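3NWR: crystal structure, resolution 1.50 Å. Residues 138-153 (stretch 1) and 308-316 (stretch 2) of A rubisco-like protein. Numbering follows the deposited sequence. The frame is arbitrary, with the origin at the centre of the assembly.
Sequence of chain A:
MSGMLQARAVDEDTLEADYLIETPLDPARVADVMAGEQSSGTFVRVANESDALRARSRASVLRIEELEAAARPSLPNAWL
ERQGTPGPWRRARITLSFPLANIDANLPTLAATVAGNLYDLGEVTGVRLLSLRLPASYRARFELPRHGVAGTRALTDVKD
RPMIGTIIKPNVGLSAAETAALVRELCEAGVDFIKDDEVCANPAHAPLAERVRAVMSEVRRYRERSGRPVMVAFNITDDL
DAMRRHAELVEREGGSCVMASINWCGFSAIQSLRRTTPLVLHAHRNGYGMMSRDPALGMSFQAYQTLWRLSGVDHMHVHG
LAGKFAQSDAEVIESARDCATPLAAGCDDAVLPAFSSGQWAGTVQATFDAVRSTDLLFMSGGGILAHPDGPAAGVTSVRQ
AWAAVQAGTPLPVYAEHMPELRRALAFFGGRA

Stretch 1 138-153: YRARFELPRHGVAGTR
Stretch 2, residues 308-316: WRLSGVDHM

Two segments distant in sequence can be joined by a few backbone contacts and, for the most part, by side chains that reach across to the other segment, as this rubisco-like protein illustrates. Stretch 1 leaves a helix at 138-139, makes a type I turn from R139 to F142, and runs extended through E143, L144 and P145 (phi/psi -106/139, -92/156 and -61/132) before a second helix, which includes V149 to R153. Stretch 2 leaves its helix through a type I turn from R309 to G312 and enters a strand at H315. The chains advance in the same direction: the CA atoms of P145 and G312 lie 4.4 Å apart, as do those of G148 and D314. E143 N donates to L310 O at 3.0 Å, and P145 CA directs its hydrogen at G312 O, 3.5 Å away. G312 has phi/psi 94/13; a CB here would clash with E143 CB and crowd L144 O.

D314 (chi1 -69°, chi2 -60°) supplies the acceptor at the second helix: its OD1 receives H147 N and G148 N, each at 2.9 Å. G148 has phi/psi 48/-139, and its positive phi favours glycine. One helical turn on, T152 (m, -52°) passes its OG1 proton to G148 O at 2.6 Å and accepts from H315 NE2 (chi1 -55°, chi2 170°) at 2.9 Å.

At the other end, R139 (t, m, t, chi4 -87°) folds back so that NH1 and NH2 each reach E143 O at 3.0 Å. NH2 also makes a weak bond to R309 O at 3.2 Å, while a water accepts from R139 NH2 and R309 NE, each at 3.0 Å. Buried L310 (m, t) fills the adjoining space: CD2 covers one guanidinium face, 3.7 Å from R139 NH1, and CD1 sits 4.2 Å from the F142 ring centroid (chi1 -61°, chi2 -95°), almost on its normal. Together the stretches bury 563 Å².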

# COMPACT_ATOMS: atom_id res chain seq x y z
N TYR A 138 22.04 -2.30 -10.36
CA TYR A 138 21.12 -2.60 -9.27
C TYR A 138 19.75 -3.02 -9.82
O TYR A 138 19.18 -4.02 -9.38
CB TYR A 138 20.99 -1.38 -8.36
CG TYR A 138 20.17 -1.58 -7.10
CD1 TYR A 138 20.52 -2.54 -6.15
CD2 TYR A 138 19.07 -0.77 -6.83
CE1 TYR A 138 19.78 -2.71 -4.98
CE2 TYR A 138 18.32 -0.93 -5.67
CZ TYR A 138 18.68 -1.90 -4.75
OH TYR A 138 17.95 -2.05 -3.59
N ARG A 139 19.24 -2.26 -10.78
CA ARG A 139 17.97 -2.60 -11.41
C ARG A 139 17.96 -4.04 -11.94
O ARG A 139 16.95 -4.75 -11.85
CB ARG A 139 17.68 -1.61 -12.55
CG ARG A 139 16.25 -1.65 -13.11
CD ARG A 139 16.10 -2.65 -14.26
NE ARG A 139 14.70 -2.77 -14.66
CZ ARG A 139 13.84 -3.61 -14.09
NH1 ARG A 139 14.25 -4.40 -13.10
NH2 ARG A 139 12.58 -3.66 -14.50
N ALA A 140 19.10 -4.47 -12.47
CA ALA A 140 19.25 -5.81 -13.02
C ALA A 140 19.03 -6.92 -11.99
O ALA A 140 18.80 -8.07 -12.37
CB ALA A 140 20.63 -5.95 -13.68
N ARG A 141 19.11 -6.59 -10.70
CA ARG A 141 19.00 -7.59 -9.66
C ARG A 141 17.55 -7.83 -9.26
O ARG A 141 17.25 -8.66 -8.42
CB ARG A 141 19.84 -7.19 -8.44
CG ARG A 141 21.33 -7.09 -8.76
CD ARG A 141 22.09 -6.33 -7.68
NE ARG A 141 22.09 -7.02 -6.40
CZ ARG A 141 22.52 -6.48 -5.26
NH1 ARG A 141 22.99 -5.24 -5.22
NH2 ARG A 141 22.47 -7.19 -4.14
N PHE A 142 16.65 -7.09 -9.91
CA PHE A 142 15.21 -7.30 -9.71
C PHE A 142 14.63 -8.00 -10.93
O PHE A 142 15.34 -8.73 -11.62
CB PHE A 142 14.53 -5.97 -9.39
CG PHE A 142 15.04 -5.32 -8.13
CD1 PHE A 142 14.39 -5.51 -6.92
CD2 PHE A 142 16.19 -4.55 -8.15
CE1 PHE A 142 14.86 -4.92 -5.75
CE2 PHE A 142 16.68 -3.95 -6.98
CZ PHE A 142 16.01 -4.14 -5.78
N GLU A 143 13.35 -7.79 -11.21
CA GLU A 143 12.72 -8.46 -12.34
C GLU A 143 12.47 -7.50 -13.50
O GLU A 143 12.04 -6.37 -13.29
CB GLU A 143 11.41 -9.12 -11.91
CG GLU A 143 11.62 -10.31 -10.98
CD GLU A 143 12.26 -11.49 -11.69
OE1 GLU A 143 12.03 -11.65 -12.90
OE2 GLU A 143 13.00 -12.27 -11.05
N LEU A 144 12.73 -7.98 -14.71
CA LEU A 144 12.40 -7.24 -15.93
C LEU A 144 11.01 -7.63 -16.41
O LEU A 144 10.54 -8.73 -16.12
CB LEU A 144 13.42 -7.59 -17.02
CG LEU A 144 14.85 -7.14 -16.74
CD1 LEU A 144 15.80 -7.80 -17.74
CD2 LEU A 144 14.95 -5.63 -16.82
N PRO A 145 10.36 -6.75 -17.18
CA PRO A 145 9.11 -7.16 -17.81
C PRO A 145 9.39 -8.34 -18.74
O PRO A 145 10.36 -8.30 -19.52
CB PRO A 145 8.69 -5.93 -18.62
CG PRO A 145 9.87 -5.03 -18.67
CD PRO A 145 10.79 -5.39 -17.55
N ARG A 146 8.58 -9.38 -18.65
CA ARG A 146 8.74 -10.55 -19.51
C ARG A 146 8.35 -10.21 -20.96
O ARG A 146 8.95 -10.74 -21.91
CB ARG A 146 7.85 -11.67 -18.98
CG ARG A 146 8.19 -13.03 -19.53
CD ARG A 146 7.28 -14.09 -18.94
NE ARG A 146 7.58 -14.42 -17.54
CZ ARG A 146 8.35 -15.43 -17.16
NH1 ARG A 146 8.92 -16.20 -18.08
NH2 ARG A 146 8.56 -15.68 -15.87
N HIS A 147 7.37 -9.34 -21.11
CA HIS A 147 6.77 -9.03 -22.41
C HIS A 147 6.81 -7.56 -22.78
O HIS A 147 7.12 -7.20 -23.91
CB HIS A 147 5.33 -9.52 -22.45
CG HIS A 147 5.20 -11.00 -22.35
ND1 HIS A 147 5.56 -11.85 -23.37
CD2 HIS A 147 4.80 -11.79 -21.33
CE1 HIS A 147 5.37 -13.10 -22.99
NE2 HIS A 147 4.91 -13.09 -21.75
N GLY A 148 6.45 -6.71 -21.82
CA GLY A 148 6.36 -5.28 -22.06
C GLY A 148 5.59 -4.95 -23.32
O GLY A 148 4.56 -5.56 -23.63
N VAL A 149 6.08 -3.97 -24.08
CA VAL A 149 5.38 -3.55 -25.28
C VAL A 149 5.44 -4.61 -26.40
O VAL A 149 4.41 -5.03 -26.92
CB VAL A 149 5.95 -2.21 -25.80
CG1 VAL A 149 5.28 -1.82 -27.11
CG2 VAL A 149 5.77 -1.13 -24.74
N ALA A 150 6.65 -5.05 -26.73
CA ALA A 150 6.82 -5.97 -27.85
C ALA A 150 6.05 -7.27 -27.67
O ALA A 150 5.42 -7.76 -28.60
CB ALA A 150 8.31 -6.26 -28.09
N GLY A 151 6.11 -7.83 -26.46
CA GLY A 151 5.39 -9.06 -26.19
C GLY A 151 3.88 -8.92 -26.26
O GLY A 151 3.17 -9.81 -26.72
N THR A 152 3.37 -7.80 -25.77
CA THR A 152 1.95 -7.54 -25.85
C THR A 152 1.51 -7.37 -27.31
O THR A 152 0.45 -7.87 -27.70
CB THR A 152 1.57 -6.30 -25.02
OG1 THR A 152 2.08 -6.46 -23.69
CG2 THR A 152 0.06 -6.14 -24.95
N ARG A 153 2.32 -6.68 -28.11
CA ARG A 153 2.04 -6.57 -29.53
C ARG A 153 2.04 -7.94 -30.20
O ARG A 153 1.15 -8.25 -31.01
CB ARG A 153 3.04 -5.66 -30.23
CG ARG A 153 2.87 -4.18 -29.88
CD ARG A 153 3.66 -3.33 -30.87
NE ARG A 153 3.41 -1.89 -30.73
CZ ARG A 153 2.29 -1.29 -31.13
NH1 ARG A 153 1.31 -1.99 -31.69
NH2 ARG A 153 2.17 0.02 -30.97
N TRP A 308 7.30 -0.39 -8.72
CA TRP A 308 6.49 -1.45 -9.33
C TRP A 308 7.16 -2.13 -10.52
O TRP A 308 7.02 -3.33 -10.70
CB TRP A 308 5.05 -0.97 -9.60
CG TRP A 308 4.29 -1.09 -8.34
CD1 TRP A 308 3.89 -0.07 -7.50
CD2 TRP A 308 3.95 -2.30 -7.70
NE1 TRP A 308 3.28 -0.61 -6.38
CE2 TRP A 308 3.30 -1.98 -6.49
CE3 TRP A 308 4.11 -3.65 -8.05
CZ2 TRP A 308 2.82 -2.97 -5.62
CZ3 TRP A 308 3.63 -4.61 -7.19
CH2 TRP A 308 3.00 -4.27 -5.99
N ARG A 309 7.90 -1.37 -11.32
CA ARG A 309 8.57 -1.99 -12.45
C ARG A 309 9.65 -2.99 -12.01
O ARG A 309 9.94 -3.94 -12.74
CB ARG A 309 9.11 -0.91 -13.39
CG ARG A 309 8.01 -0.36 -14.28
CD ARG A 309 8.40 0.93 -14.99
NE ARG A 309 9.49 0.73 -15.95
CZ ARG A 309 9.95 1.69 -16.72
NH1 ARG A 309 10.94 1.45 -17.58
NH2 ARG A 309 9.42 2.92 -16.65
N LEU A 310 10.20 -2.80 -10.82
CA LEU A 310 11.17 -3.76 -10.29
C LEU A 310 10.55 -5.14 -10.02
O LEU A 310 11.27 -6.13 -9.89
CB LEU A 310 11.86 -3.24 -9.02
CG LEU A 310 12.64 -1.93 -9.21
CD1 LEU A 310 13.19 -1.42 -7.87
CD2 LEU A 310 13.78 -2.11 -10.21
N SER A 311 9.22 -5.20 -9.92
CA SER A 311 8.56 -6.50 -9.74
C SER A 311 8.31 -7.22 -11.05
O SER A 311 7.89 -8.38 -11.07
CB SER A 311 7.23 -6.35 -8.99
OG SER A 311 6.25 -5.76 -9.83
N GLY A 312 8.54 -6.54 -12.17
CA GLY A 312 8.46 -7.18 -13.47
C GLY A 312 7.12 -7.07 -14.18
O GLY A 312 6.88 -7.77 -15.17
N VAL A 313 6.25 -6.17 -13.71
CA VAL A 313 4.98 -5.95 -14.40
C VAL A 313 5.19 -5.49 -15.85
O VAL A 313 6.20 -4.86 -16.17
CB VAL A 313 4.08 -4.95 -13.66
CG1 VAL A 313 3.75 -5.49 -12.27
CG2 VAL A 313 4.76 -3.58 -13.56
N ASP A 314 4.22 -5.78 -16.71
CA ASP A 314 4.34 -5.49 -18.14
C ASP A 314 3.58 -4.25 -18.57
O ASP A 314 3.96 -3.59 -19.54
CB ASP A 314 3.83 -6.69 -18.94
CG ASP A 314 4.73 -7.88 -18.82
OD1 ASP A 314 5.90 -7.76 -19.21
OD2 ASP A 314 4.26 -8.94 -18.33
N HIS A 315 2.47 -3.97 -17.88
CA HIS A 315 1.63 -2.81 -18.16
C HIS A 315 1.43 -2.01 -16.89
O HIS A 315 1.32 -2.58 -15.80
CB HIS A 315 0.23 -3.23 -18.59
CG HIS A 315 0.17 -4.16 -19.77
ND1 HIS A 315 -1.01 -4.78 -20.14
CD2 HIS A 315 1.10 -4.56 -20.66
CE1 HIS A 315 -0.79 -5.53 -21.21
NE2 HIS A 315 0.49 -5.41 -21.54
N MET A 316 1.32 -0.69 -17.02
CA MET A 316 0.93 0.17 -15.91
C MET A 316 -0.16 1.14 -16.33
O MET A 316 -0.13 1.66 -17.45
CB MET A 316 2.12 0.98 -15.38
CG MET A 316 3.14 0.17 -14.57
SD MET A 316 2.58 -0.32 -12.91
CE MET A 316 2.73 1.23 -12.00
O HOH W 1 10.63 -2.05 -16.10